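Local coordinates for chitinase (Jonesia denitrificans, PDB 5VG0), which is the copper-dependent lytic polysaccharide monooxygenase domain of a larger, probably chitin-degrading enzyme, at residues Thr67-Trp72 with Thr107-Asp112; Thr19-Gly24 with Ser56-Thr61; Thr80-Tyr85 with Arg123-Asn128; Lys37-Cys42 with Ala132-Met137. All coordinates share one frame; numbering follows the deposited sequence. Where two conformers were deposited one is given.

Contact 1 (Thr67-Trp72 with Thr107-Asp112); sequences TVDLTW and THTLTD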
loop_
_atom_site.group_PDB
_atom_site.type_symbol
_atom_site.label_atom_id
_atom_site.label_comp_id
_atom_site.label_asym_id
_atom_site.label_seq_id
_atom_site.Cartn_x
_atom_site.Cartn_y
_atom_site.Cartn_z
ATOM N N THR A 67 9.382 -14.474 1.803
ATOM C CA THR A 67 10.035 -13.361 2.483
ATOM C C THR A 67 10.409 -12.359 1.401
ATOM O O THR A 67 11.008 -12.730 0.382
ATOM C CB THR A 67 11.273 -13.844 3.246
ATOM O OG1 THR A 67 10.843 -14.596 4.375
ATOM C CG2 THR A 67 12.111 -12.687 3.739
ATOM N N VAL A 68 10.025 -11.103 1.597
ATOM C CA VAL A 68 10.170 -10.084 0.565
ATOM C C VAL A 68 10.462 -8.750 1.225
ATOM O O VAL A 68 9.930 -8.446 2.294
ATOM C CB VAL A 68 8.890 -10.020 -0.301
ATOM C CG1 VAL A 68 7.683 -9.577 0.512
ATOM C CG2 VAL A 68 9.093 -9.114 -1.514
ATOM N N ASP A 69 11.292 -7.947 0.564
ATOM C CA ASP A 69 11.533 -6.575 0.974
ATOM C C ASP A 69 10.546 -5.684 0.234
ATOM O O ASP A 69 10.444 -5.736 -0.995
ATOM C CB ASP A 69 12.959 -6.144 0.634
ATOM C CG ASP A 69 14.002 -6.795 1.513
ATOM O OD1 ASP A 69 13.655 -7.419 2.526
ATOM O OD2 ASP A 69 15.197 -6.654 1.183
ATOM N N LEU A 70 9.850 -4.849 0.983
ATOM C CA LEU A 70 8.854 -3.929 0.464
ATOM C C LEU A 70 9.347 -2.507 0.698
ATOM O O LEU A 70 9.754 -2.168 1.808
ATOM C CB LEU A 70 7.571 -4.211 1.216
ATOM C CG LEU A 70 6.367 -3.414 0.825
ATOM C CD1 LEU A 70 5.143 -4.282 1.073
ATOM C CD2 LEU A 70 6.297 -2.147 1.623
ATOM N N THR A 71 9.299 -1.682 -0.340
ATOM C CA THR A 71 9.864 -0.340 -0.309
ATOM C C THR A 71 8.788 0.713 -0.519
ATOM O O THR A 71 7.978 0.618 -1.450
ATOM C CB THR A 71 10.969 -0.181 -1.351
ATOM O OG1 THR A 71 12.034 -1.075 -1.015
ATOM C CG2 THR A 71 11.503 1.253 -1.373
ATOM N N TRP A 72 8.797 1.713 0.351
ATOM C CA TRP A 72 7.990 2.917 0.248
ATOM C C TRP A 72 8.811 4.086 -0.273
ATOM O O TRP A 72 9.999 4.222 0.027
ATOM C CB TRP A 72 7.501 3.343 1.628
ATOM C CG TRP A 72 6.462 2.497 2.292
ATOM C CD1 TRP A 72 6.645 1.330 2.966
ATOM C CD2 TRP A 72 5.065 2.793 2.370
ATOM N NE1 TRP A 72 5.444 0.883 3.456
ATOM C CE2 TRP A 72 4.457 1.764 3.103
ATOM C CE3 TRP A 72 4.273 3.836 1.886
ATOM C CZ2 TRP A 72 3.090 1.741 3.372
ATOM C CZ3 TRP A 72 2.912 3.816 2.151
ATOM C CH2 TRP A 72 2.338 2.776 2.892
ATOM N N THR A 107 12.353 0.595 3.727
ATOM C CA THR A 107 12.159 -0.795 3.353
ATOM C C THR A 107 11.816 -1.613 4.588
ATOM O O THR A 107 12.496 -1.515 5.609
ATOM C CB THR A 107 13.394 -1.335 2.633
ATOM O OG1 THR A 107 13.609 -0.559 1.440
ATOM C CG2 THR A 107 13.228 -2.791 2.270
ATOM N N HIS A 108 10.776 -2.430 4.475
ATOM C CA HIS A 108 10.387 -3.392 5.488
ATOM C C HIS A 108 10.459 -4.790 4.900
ATOM O O HIS A 108 10.099 -5.001 3.750
ATOM C CB HIS A 108 8.951 -3.149 5.909
ATOM C CG HIS A 108 8.766 -1.930 6.742
ATOM N ND1 HIS A 108 7.633 -1.157 6.676
ATOM C CD2 HIS A 108 9.554 -1.364 7.680
ATOM C CE1 HIS A 108 7.730 -0.164 7.531
ATOM N NE2 HIS A 108 8.886 -0.263 8.153
ATOM N N THR A 109 10.884 -5.742 5.704
ATOM C CA THR A 109 10.919 -7.135 5.293
ATOM C C THR A 109 9.715 -7.863 5.862
ATOM O O THR A 109 9.559 -7.960 7.081
ATOM C CB THR A 109 12.205 -7.818 5.751
ATOM O OG1 THR A 109 13.322 -7.088 5.242
ATOM C CG2 THR A 109 12.267 -9.256 5.261
ATOM N N LEU A 110 8.874 -8.376 4.977
ATOM C CA LEU A 110 7.760 -9.231 5.362
ATOM C C LEU A 110 8.212 -10.676 5.232
ATOM O O LEU A 110 8.948 -11.029 4.303
ATOM C CB LEU A 110 6.564 -8.998 4.439
ATOM C CG LEU A 110 5.990 -7.590 4.433
ATOM C CD1 LEU A 110 4.716 -7.551 3.611
ATOM C CD2 LEU A 110 5.740 -7.065 5.826
ATOM N N THR A 111 7.785 -11.515 6.175
ATOM C CA THR A 111 8.145 -12.927 6.164
ATOM C C THR A 111 6.892 -13.778 6.327
ATOM O O THR A 111 5.833 -13.296 6.730
ATOM C CB THR A 111 9.164 -13.318 7.266
ATOM O OG1 THR A 111 8.531 -13.324 8.543
ATOM C CG2 THR A 111 10.367 -12.413 7.254
ATOM N N ASP A 112 7.019 -15.063 6.012
ATOM C CA ASP A 112 5.939 -16.022 6.248
ATOM C C ASP A 112 4.673 -15.629 5.494
ATOM O O ASP A 112 3.561 -15.803 5.991
ATOM C CB ASP A 112 5.662 -16.208 7.747
ATOM C CG ASP A 112 4.699 -17.325 8.044
ATOM O OD1 ASP A 112 4.669 -18.324 7.305
ATOM O OD2 ASP A 112 3.986 -17.213 9.053
#
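Val68 and Leu70 face Leu110 and His108 as the hydrogen-bonded pairs of an antiparallel ladder, which joins strand 68-74 to strand 105-110 in the three-stranded sheet of the immunoglobulin-like beta-sandwich core of this monooxygenase domain. Four backbone bonds hold the ladder. Val68 N and O both engage Leu110, and Leu70 N reaches His108 O at 2.8 Å in a nearly straight bond (171°), answered by His108 N to Leu70 O. Between these pairs run CA-H...O contacts, such as Thr107 CA to Leu70 O at 3.2 Å.

Polar side chains gather on the face of Asp69, Thr71, Thr107 and Thr109. Thr109 OG1, anti to its carbonyl carbon (chi1 -56°), lies alongside the carboxylate and donates to Asp69 OD1 at 2.8 Å from above the carboxylate plane, 39° out of it. The same torsion sends Thr109 CG2 against Thr67 CG2, 3.8 Å away. An alanine in place of Thr109 would probably leave Asp69 OD1 without this hydroxyl donor and open a gap beside the Thr67 methyl. Across the strands, Thr107 CG2 packs on Asp69 CB at 3.7 Å, and Thr71 OG1 lies 3.0 Å from Thr107 OG1.

The other face is largely apolar and looks into the sandwich. Val68 CG1 rests beside Leu110 CB, and Leu70 crosses Leu110 so that the two CD1 methyls are 4.2 Å apart, with Tyr85 covering both leucines. Trp72 NE1 and His108 ND1, 4.4 Å from each other, both hydrogen-bond to the hydroxyl of that tyrosine, Tyr85 OH.

Contact 2 (Thr19-Gly24 with Ser56-Thr61); sequences TSFDCG and SKPWPT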
loop_
_atom_site.group_PDB
_atom_site.type_symbol
_atom_site.label_atom_id
_atom_site.label_comp_id
_atom_site.label_asym_id
_atom_site.label_seq_id
_atom_site.Cartn_x
_atom_site.Cartn_y
_atom_site.Cartn_z
ATOM N N THR A 19 -0.921 -0.312 -16.078
ATOM C CA THR A 19 -2.249 -0.874 -16.251
ATOM C C THR A 19 -2.712 -0.674 -17.686
ATOM O O THR A 19 -2.278 0.244 -18.377
ATOM C CB THR A 19 -3.240 -0.203 -15.305
ATOM O OG1 THR A 19 -3.277 1.200 -15.560
ATOM C CG2 THR A 19 -2.849 -0.443 -13.855
ATOM N N SER A 20 -3.612 -1.538 -18.115
ATOM C CA SER A 20 -4.198 -1.479 -19.447
ATOM C C SER A 20 -5.499 -0.697 -19.482
ATOM O O SER A 20 -6.174 -0.664 -20.510
ATOM C CB SER A 20 -4.478 -2.899 -19.918
ATOM O OG SER A 20 -5.321 -3.525 -18.979
ATOM N N PHE A 21 -5.881 -0.107 -18.378
ATOM C CA PHE A 21 -7.078 0.687 -18.244
ATOM C C PHE A 21 -6.689 2.012 -17.611
ATOM O O PHE A 21 -5.668 2.126 -16.926
ATOM C CB PHE A 21 -8.114 -0.052 -17.385
ATOM C CG PHE A 21 -7.556 -0.576 -16.084
ATOM C CD1 PHE A 21 -6.991 -1.834 -16.006
ATOM C CD2 PHE A 21 -7.574 0.209 -14.942
ATOM C CE1 PHE A 21 -6.453 -2.295 -14.821
ATOM C CE2 PHE A 21 -7.046 -0.257 -13.751
ATOM C CZ PHE A 21 -6.481 -1.497 -13.701
ATOM N N ASP A 22 -7.509 3.020 -17.862
ATOM C CA ASP A 22 -7.289 4.347 -17.304
ATOM C C ASP A 22 -7.716 4.338 -15.841
ATOM O O ASP A 22 -8.833 3.934 -15.515
ATOM C CB ASP A 22 -8.119 5.353 -18.113
ATOM C CG ASP A 22 -7.944 6.820 -17.678
ATOM O OD1 ASP A 22 -7.132 7.152 -16.789
ATOM O OD2 ASP A 22 -8.639 7.669 -18.288
ATOM N N CYS A 23 -6.823 4.755 -14.966
ATOM C CA CYS A 23 -7.150 4.817 -13.551
ATOM C C CYS A 23 -7.723 6.154 -13.126
ATOM O O CYS A 23 -8.160 6.273 -11.984
ATOM C CB CYS A 23 -5.912 4.550 -12.700
ATOM S SG CYS A 23 -5.094 3.008 -13.069
ATOM N N GLY A 24 -7.718 7.159 -13.991
ATOM C CA GLY A 24 -8.171 8.466 -13.588
ATOM C C GLY A 24 -7.165 9.227 -12.751
ATOM O O GLY A 24 -5.949 9.116 -12.950
ATOM N N SER A 56 -12.574 -6.251 -10.423
ATOM C CA SER A 56 -12.900 -6.746 -11.752
ATOM C C SER A 56 -11.895 -6.294 -12.799
ATOM O O SER A 56 -11.851 -6.867 -13.895
ATOM C CB SER A 56 -14.306 -6.310 -12.150
ATOM O OG SER A 56 -14.356 -4.951 -12.554
ATOM N N LYS A 57 -11.081 -5.295 -12.483
ATOM C CA LYS A 57 -10.082 -4.829 -13.424
ATOM C C LYS A 57 -8.935 -5.833 -13.485
ATOM O O LYS A 57 -8.646 -6.521 -12.497
ATOM C CB LYS A 57 -9.525 -3.478 -12.992
ATOM C CG LYS A 57 -10.527 -2.334 -12.930
ATOM C CD LYS A 57 -10.869 -1.831 -14.314
ATOM C CE LYS A 57 -12.001 -0.809 -14.302
ATOM N NZ LYS A 57 -13.347 -1.445 -14.246
ATOM N N PRO A 58 -8.235 -5.910 -14.622
ATOM C CA PRO A 58 -7.089 -6.841 -14.745
ATOM C C PRO A 58 -5.828 -6.254 -14.123
ATOM O O PRO A 58 -4.882 -5.847 -14.802
ATOM C CB PRO A 58 -6.987 -7.032 -16.264
ATOM C CG PRO A 58 -7.458 -5.746 -16.819
ATOM C CD PRO A 58 -8.576 -5.296 -15.923
ATOM N N TRP A 59 -5.820 -6.190 -12.794
ATOM C CA TRP A 59 -4.672 -5.666 -12.080
ATOM C C TRP A 59 -3.479 -6.584 -12.301
ATOM O O TRP A 59 -3.587 -7.792 -12.078
ATOM C CB TRP A 59 -4.961 -5.581 -10.568
ATOM C CG TRP A 59 -5.953 -4.509 -10.251
ATOM C CD1 TRP A 59 -7.265 -4.667 -9.932
ATOM C CD2 TRP A 59 -5.707 -3.097 -10.241
ATOM N NE1 TRP A 59 -7.848 -3.445 -9.718
ATOM C CE2 TRP A 59 -6.917 -2.463 -9.912
ATOM C CE3 TRP A 59 -4.577 -2.308 -10.477
ATOM C CZ2 TRP A 59 -7.032 -1.083 -9.817
ATOM C CZ3 TRP A 59 -4.694 -0.925 -10.380
ATOM C CH2 TRP A 59 -5.908 -0.334 -10.061
ATOM N N PRO A 60 -2.322 -6.059 -12.674
ATOM C CA PRO A 60 -1.134 -6.909 -12.776
ATOM C C PRO A 60 -0.695 -7.420 -11.420
ATOM O O PRO A 60 -0.859 -6.762 -10.403
ATOM C CB PRO A 60 -0.081 -5.959 -13.369
ATOM C CG PRO A 60 -0.841 -4.866 -14.003
ATOM C CD PRO A 60 -2.064 -4.698 -13.171
ATOM N N THR A 61 -0.108 -8.602 -11.418
ATOM C CA THR A 61 0.430 -9.183 -10.200
ATOM C C THR A 61 1.943 -9.275 -10.297
ATOM O O THR A 61 2.509 -9.372 -11.394
ATOM C CB THR A 61 -0.145 -10.580 -9.938
ATOM O OG1 THR A 61 0.180 -11.453 -11.015
ATOM C CG2 THR A 61 -1.657 -10.530 -9.764
HETATM O O HOH W 1 -3.551 -4.099 -16.552
#
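Phe21 presents its ring edge to the face of Trp59 in a T-shaped pair, the planes at 87° and the centroids 4.9 Å apart. Phe21 CZ makes the approach, 3.8 Å from Trp59 CZ3 and nearly as close to the other atoms of the six-membered ring. One face of Phe21 carries the bent aliphatic chain of Lys57, whose CD stands 4.0 Å from the ring centroid in a CH-pi contact, while Lys57 CB sits over CZ and CE1. Thr19 CB lies over the opposite face. Pro58 CD packs 3.8 Å from Phe21 CD1.

The cluster ties together two loops of the long, mostly irregular region between strands 2-6 and 62-64, which also contains helix 10-15 and probably corresponds to the L2 region of the family. A water fastens their backbones: it accepts from Ser20 N and donates to Pro58 O at 2.8 Å.

Further out, Thr19 OG1 donates to Phe21 O at 2.9 Å, which helps to fix the backbone that carries the ring. Pro58 is the centre of an inverse gamma turn closed by a weak bond from Trp59 N to Lys57 O. Asp54 holds both Lys57 NZ, through a salt bridge, and Trp59 NE1, through its carbonyl oxygen. Arg10 makes a cation-pi contact with Trp59, and Cys23 is bonded to Cys14 of helix 10-15.

Contact 3 (Thr80-Tyr85 with Arg123-Asn128); sequences TSTWEY and RWNVSN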
loop_
_atom_site.group_PDB
_atom_site.type_symbol
_atom_site.label_atom_id
_atom_site.label_comp_id
_atom_site.label_asym_id
_atom_site.label_seq_id
_atom_site.Cartn_x
_atom_site.Cartn_y
_atom_site.Cartn_z
ATOM N N THR A 80 4.921 9.033 12.511
ATOM C CA THR A 80 4.209 7.791 12.261
ATOM C C THR A 80 4.053 7.006 13.550
ATOM O O THR A 80 4.981 6.915 14.357
ATOM C CB THR A 80 5.020 6.962 11.263
ATOM O OG1 THR A 80 5.107 7.665 10.027
ATOM C CG2 THR A 80 4.415 5.614 11.007
ATOM N N SER A 81 2.878 6.402 13.716
ATOM C CA SER A 81 2.678 5.442 14.793
ATOM C C SER A 81 3.125 4.072 14.309
ATOM O O SER A 81 4.239 3.647 14.612
ATOM C CB SER A 81 1.236 5.463 15.287
ATOM O OG SER A 81 0.358 5.285 14.207
ATOM N N THR A 82 2.305 3.389 13.525
ATOM C CA THR A 82 2.632 2.067 13.014
ATOM C C THR A 82 2.432 1.979 11.509
ATOM O O THR A 82 1.642 2.705 10.909
ATOM C CB THR A 82 1.786 0.976 13.675
ATOM O OG1 THR A 82 0.410 1.268 13.486
ATOM C CG2 THR A 82 2.101 0.826 15.145
ATOM N N TRP A 83 3.154 1.020 10.950
ATOM C CA TRP A 83 2.938 0.493 9.612
ATOM C C TRP A 83 2.326 -0.888 9.806
ATOM O O TRP A 83 2.932 -1.749 10.443
ATOM C CB TRP A 83 4.269 0.367 8.869
ATOM C CG TRP A 83 5.118 1.599 8.876
ATOM C CD1 TRP A 83 6.000 1.978 9.839
ATOM C CD2 TRP A 83 5.159 2.597 7.866
ATOM N NE1 TRP A 83 6.590 3.153 9.492
ATOM C CE2 TRP A 83 6.094 3.561 8.279
ATOM C CE3 TRP A 83 4.501 2.768 6.643
ATOM C CZ2 TRP A 83 6.372 4.685 7.523
ATOM C CZ3 TRP A 83 4.791 3.878 5.891
ATOM C CH2 TRP A 83 5.707 4.825 6.333
ATOM N N GLU A 84 1.134 -1.101 9.284
ATOM C CA GLU A 84 0.429 -2.363 9.434
ATOM C C GLU A 84 0.299 -3.024 8.074
ATOM O O GLU A 84 -0.092 -2.385 7.104
ATOM C CB GLU A 84 -0.964 -2.146 10.023
ATOM C CG GLU A 84 -0.941 -1.630 11.452
ATOM C CD GLU A 84 -2.320 -1.303 11.950
ATOM O OE1 GLU A 84 -2.971 -0.436 11.352
ATOM O OE2 GLU A 84 -2.749 -1.945 12.933
ATOM N N TYR A 85 0.621 -4.302 8.015
ATOM C CA TYR A 85 0.529 -5.089 6.797
ATOM C C TYR A 85 -0.473 -6.206 6.985
ATOM O O TYR A 85 -0.329 -7.015 7.903
ATOM C CB TYR A 85 1.892 -5.651 6.410
ATOM C CG TYR A 85 2.882 -4.574 6.079
ATOM C CD1 TYR A 85 2.947 -4.050 4.811
ATOM C CD2 TYR A 85 3.719 -4.041 7.029
ATOM C CE1 TYR A 85 3.824 -3.050 4.484
ATOM C CE2 TYR A 85 4.624 -3.025 6.695
ATOM C CZ TYR A 85 4.668 -2.537 5.416
ATOM O OH TYR A 85 5.528 -1.541 5.039
ATOM N N ARG A 123 -1.059 -0.281 5.506
ATOM C CA ARG A 123 -1.743 0.846 6.118
ATOM C C ARG A 123 -0.714 1.624 6.928
ATOM O O ARG A 123 -0.156 1.099 7.893
ATOM C CB ARG A 123 -2.883 0.327 6.983
ATOM C CG ARG A 123 -3.795 1.368 7.518
ATOM C CD ARG A 123 -5.094 0.717 8.009
ATOM N NE ARG A 123 -4.926 0.076 9.301
ATOM C CZ ARG A 123 -5.914 -0.468 10.000
ATOM N NH1 ARG A 123 -7.142 -0.530 9.508
ATOM N NH2 ARG A 123 -5.674 -0.958 11.204
ATOM N N TRP A 124 -0.465 2.851 6.518
ATOM C CA TRP A 124 0.498 3.739 7.167
ATOM C C TRP A 124 -0.281 4.700 8.056
ATOM O O TRP A 124 -1.003 5.564 7.556
ATOM C CB TRP A 124 1.269 4.510 6.093
ATOM C CG TRP A 124 2.130 5.621 6.601
ATOM C CD1 TRP A 124 2.636 5.780 7.848
ATOM C CD2 TRP A 124 2.597 6.734 5.832
ATOM N NE1 TRP A 124 3.376 6.930 7.909
ATOM C CE2 TRP A 124 3.371 7.534 6.682
ATOM C CE3 TRP A 124 2.437 7.129 4.509
ATOM C CZ2 TRP A 124 3.988 8.709 6.252
ATOM C CZ3 TRP A 124 3.050 8.295 4.086
ATOM C CH2 TRP A 124 3.812 9.071 4.953
ATOM N N ASN A 125 -0.146 4.549 9.371
ATOM C CA ASN A 125 -0.884 5.365 10.326
ATOM C C ASN A 125 -0.062 6.580 10.745
ATOM O O ASN A 125 1.062 6.452 11.238
ATOM C CB ASN A 125 -1.237 4.523 11.545
ATOM C CG ASN A 125 -2.160 3.394 11.209
ATOM O OD1 ASN A 125 -3.252 3.601 10.694
ATOM N ND2 ASN A 125 -1.727 2.198 11.477
ATOM N N VAL A 126 -0.627 7.754 10.567
ATOM C CA VAL A 126 0.034 9.004 10.913
ATOM C C VAL A 126 -0.245 9.309 12.385
ATOM O O VAL A 126 -1.381 9.206 12.845
ATOM C CB VAL A 126 -0.471 10.126 9.991
ATOM C CG1 VAL A 126 0.103 11.474 10.398
ATOM C CG2 VAL A 126 -0.114 9.780 8.529
ATOM N N SER A 127 0.786 9.681 13.143
ATOM C CA SER A 127 0.648 9.742 14.596
ATOM C C SER A 127 -0.063 10.984 15.098
ATOM O O SER A 127 -0.563 10.970 16.225
ATOM C CB SER A 127 2.003 9.621 15.269
ATOM O OG SER A 127 2.801 10.710 14.943
ATOM N N ASN A 128 -0.122 12.047 14.300
ATOM C CA ASN A 128 -0.664 13.329 14.741
ATOM C C ASN A 128 -1.862 13.797 13.924
ATOM O O ASN A 128 -2.269 14.961 14.049
ATOM C CB ASN A 128 0.427 14.412 14.726
ATOM C CG ASN A 128 1.219 14.454 13.404
ATOM O OD1 ASN A 128 0.770 13.956 12.370
ATOM N ND2 ASN A 128 2.413 15.058 13.446
#
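Glu84 OE1 takes three donors across the strands. Arg123 approaches side-on, with NE at 2.9 Å and NH2 at 2.8 Å from this one oxygen; both come on its syn side but well out of the carboxylate plane, while OE1 stays in the guanidinium plane, and Arg123 NH1 is used by Ala39 O. The third donor, Asn125 ND2, meets Glu84 OE1 from above the carboxylate plane at 2.9 Å. Its second acceptor is Thr82 OG1, 3.1 Å from Asn125 ND2, so both N-H groups of the buried amide are engaged. An alanine in place of Glu84 would probably leave the Arg123 guanidinium without its counter-charge and Asn125 ND2 with one acceptor fewer.

The backbone is antiparallel: Glu84 and Arg123 exchange a pair of bonds, and Asn125 N donates to Thr82 O. A beta bulge between Thr80 and Trp83 shifts the register, and here Asn125 O accepts from Ser81 N and, weakly, from Ser81 OG. Trp124 NE1 donates in its ring plane to Thr80 OG1 at 2.8 Å; that hydroxyl in turn bonds to the carbonyl of the copper ligand His78.

Trp83 and Trp124 form an offset stack, centroids 3.8 Å apart and planes at 13°, with Trp83 NE1 held by Gln97. The side chain of Trp124 lies about 5 Å from the copper ion. Strand 90-96 flanks strand 80-87, strand 131-141 flanks strand 118-126, and Leu74 of the facing sheet touches both tryptophans.

Contact 4 (Lys37-Cys42 with Ala132-Met137); sequences KGATTC and AFYNCM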
loop_
_atom_site.group_PDB
_atom_site.type_symbol
_atom_site.label_atom_id
_atom_site.label_comp_id
_atom_site.label_asym_id
_atom_site.label_seq_id
_atom_site.Cartn_x
_atom_site.Cartn_y
_atom_site.Cartn_z
ATOM N N LYS A 37 -8.300 6.609 9.621
ATOM C CA LYS A 37 -7.819 5.361 10.188
ATOM C C LYS A 37 -8.940 4.344 10.318
ATOM O O LYS A 37 -10.103 4.685 10.544
ATOM C CB LYS A 37 -7.219 5.638 11.570
ATOM C CG LYS A 37 -5.876 6.338 11.487
ATOM C CD LYS A 37 -5.441 6.927 12.817
ATOM C CE LYS A 37 -4.129 7.678 12.698
ATOM N NZ LYS A 37 -3.732 8.331 13.967
ATOM N N GLY A 38 -8.583 3.076 10.213
ATOM C CA GLY A 38 -9.474 1.988 10.559
ATOM C C GLY A 38 -10.026 1.190 9.408
ATOM O O GLY A 38 -10.697 0.191 9.664
ATOM N N ALA A 39 -9.772 1.565 8.168
ATOM C CA ALA A 39 -10.327 0.848 7.031
ATOM C C ALA A 39 -9.427 -0.302 6.602
ATOM O O ALA A 39 -8.241 -0.336 6.905
ATOM C CB ALA A 39 -10.533 1.807 5.863
ATOM N N THR A 40 -10.004 -1.247 5.865
ATOM C CA THR A 40 -9.236 -2.366 5.318
ATOM C C THR A 40 -9.434 -2.502 3.818
ATOM O O THR A 40 -9.294 -3.591 3.276
ATOM C CB THR A 40 -9.537 -3.675 6.043
ATOM O OG1 THR A 40 -10.946 -3.895 6.035
ATOM C CG2 THR A 40 -9.060 -3.616 7.499
ATOM N N THR A 41 -9.741 -1.410 3.136
ATOM C CA THR A 41 -9.893 -1.396 1.692
ATOM C C THR A 41 -8.703 -0.695 1.048
ATOM O O THR A 41 -7.991 0.087 1.682
ATOM C CB THR A 41 -11.183 -0.677 1.302
ATOM O OG1 THR A 41 -11.157 0.627 1.875
ATOM C CG2 THR A 41 -12.394 -1.462 1.786
ATOM N N CYS A 42 -8.538 -0.949 -0.250
ATOM C CA CYS A 42 -7.390 -0.445 -0.988
ATOM C C CYS A 42 -7.427 1.061 -1.187
ATOM O O CYS A 42 -6.369 1.683 -1.320
ATOM C CB CYS A 42 -7.322 -1.146 -2.346
ATOM S SG CYS A 42 -7.078 -2.919 -2.238
ATOM N N ALA A 132 -4.715 7.702 7.658
ATOM C CA ALA A 132 -3.772 6.689 7.234
ATOM C C ALA A 132 -3.689 6.723 5.716
ATOM O O ALA A 132 -4.553 7.275 5.032
ATOM C CB ALA A 132 -4.198 5.306 7.702
ATOM N N PHE A 133 -2.633 6.111 5.193
ATOM C CA PHE A 133 -2.446 5.928 3.768
ATOM C C PHE A 133 -2.565 4.449 3.442
ATOM O O PHE A 133 -2.075 3.597 4.177
ATOM C CB PHE A 133 -1.093 6.493 3.303
ATOM C CG PHE A 133 -1.044 7.975 3.395
ATOM C CD1 PHE A 133 -0.824 8.608 4.602
ATOM C CD2 PHE A 133 -1.289 8.754 2.277
ATOM C CE1 PHE A 133 -0.856 9.984 4.692
ATOM C CE2 PHE A 133 -1.314 10.120 2.373
ATOM C CZ PHE A 133 -1.114 10.736 3.587
ATOM N N TYR A 134 -3.218 4.147 2.325
ATOM C CA TYR A 134 -3.671 2.801 2.000
ATOM C C TYR A 134 -3.058 2.356 0.678
ATOM O O TYR A 134 -3.250 3.008 -0.345
ATOM C CB TYR A 134 -5.192 2.784 1.918
ATOM C CG TYR A 134 -5.860 3.009 3.258
ATOM C CD1 TYR A 134 -6.070 4.292 3.764
ATOM C CD2 TYR A 134 -6.250 1.931 4.042
ATOM C CE1 TYR A 134 -6.663 4.478 5.013
ATOM C CE2 TYR A 134 -6.848 2.118 5.271
ATOM C CZ TYR A 134 -7.046 3.386 5.757
ATOM O OH TYR A 134 -7.643 3.508 6.992
ATOM N N ASN A 135 -2.367 1.217 0.698
ATOM C CA ASN A 135 -1.692 0.683 -0.480
ATOM C C ASN A 135 -1.938 -0.814 -0.597
ATOM O O ASN A 135 -1.485 -1.577 0.264
ATOM C CB ASN A 135 -0.172 0.882 -0.413
ATOM C CG ASN A 135 0.283 2.312 -0.743
ATOM O OD1 ASN A 135 0.895 2.529 -1.770
ATOM N ND2 ASN A 135 -0.036 3.263 0.105
ATOM N N CYS A 136 -2.594 -1.244 -1.669
ATOM C CA CYS A 136 -2.737 -2.663 -1.972
ATOM C C CYS A 136 -1.708 -3.113 -2.992
ATOM O O CYS A 136 -1.474 -2.430 -3.988
ATOM C CB CYS A 136 -4.122 -2.940 -2.530
ATOM S SG CYS A 136 -5.330 -3.067 -1.232
ATOM N N MET A 137 -1.170 -4.306 -2.775
ATOM C CA MET A 137 -0.215 -4.947 -3.671
ATOM C C MET A 137 -0.750 -6.333 -4.002
ATOM O O MET A 137 -0.968 -7.150 -3.102
ATOM C CB MET A 137 1.166 -5.102 -3.023
ATOM C CG MET A 137 1.999 -3.840 -2.863
ATOM S SD MET A 137 1.356 -2.531 -1.800
ATOM C CE MET A 137 1.347 -3.383 -0.235
HETATM O O HOH W 2 -4.260 0.636 -3.028
#
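Tyr134 meets the loop 37-42 with the rim of its ring. Ala39 O lies at the edge, in the ring plane, 3.3 Å from Tyr134 CE2. Ala39 CB stands off to one side of that plane, just beyond the rim, 3.7 Å from Tyr134 CE2, and Arg123 lies to the other side. Thr41 O approaches Tyr134 CD2 obliquely.

At the far end of the ring the phenol hydroxyl is used twice: it accepts from Ala39 N at 3.1 Å and bonds to the carbonyl of Pro36, which pins the chain just after strand 34-36. The aliphatic part of Lys37 passes Ala132, CG to CB 4.3 Å, on the way to NZ, which is held by the carbonyls of Val126 and Thr129.

The other end of the loop is closed by the disulfide of Cys42 and Cys136, SG to SG 2.0 Å. Beside it a water bridges the backbones, donating to Cys42 O and accepting from Cys136 N at 2.9 Å.

Tyr134 and Cys136 point at the loop, whereas Phe133, between Ala132 and Tyr134, touches the peroxide ion instead and sets its ring edge-to-face with that of His1, a copper ligand. The disulfide torsion of -86°, left-handed and near a right angle, is consistent with a little-strained covalent link, while the tyrosine hydroxyl, acting as acceptor and donor, ties the beginning of the loop to the strand through polar bonds.

Overall arrangement
From the N terminus, contact 2 opens first, at 19-24 after helix 10-15, and closes with 56-61. Before it closes, contact 4 opens at 37-42, so the two cross. The loop of contact 4 is the longest and ends only on strand 131-141; within it lie contacts 1 and 3. These also cross: 67-72 and 80-85 open in turn, then 107-112 and 123-128 close them in the same order. Contact 1 belongs to the three-stranded sheet and contact 3 to the larger one, and their aromatic side chains meet between the sheets. Contacts 3 and 4 lie on the adjacent strands 118-126 and 131-141 of one sheet, while contact 2 stands apart at the surface, joining loops.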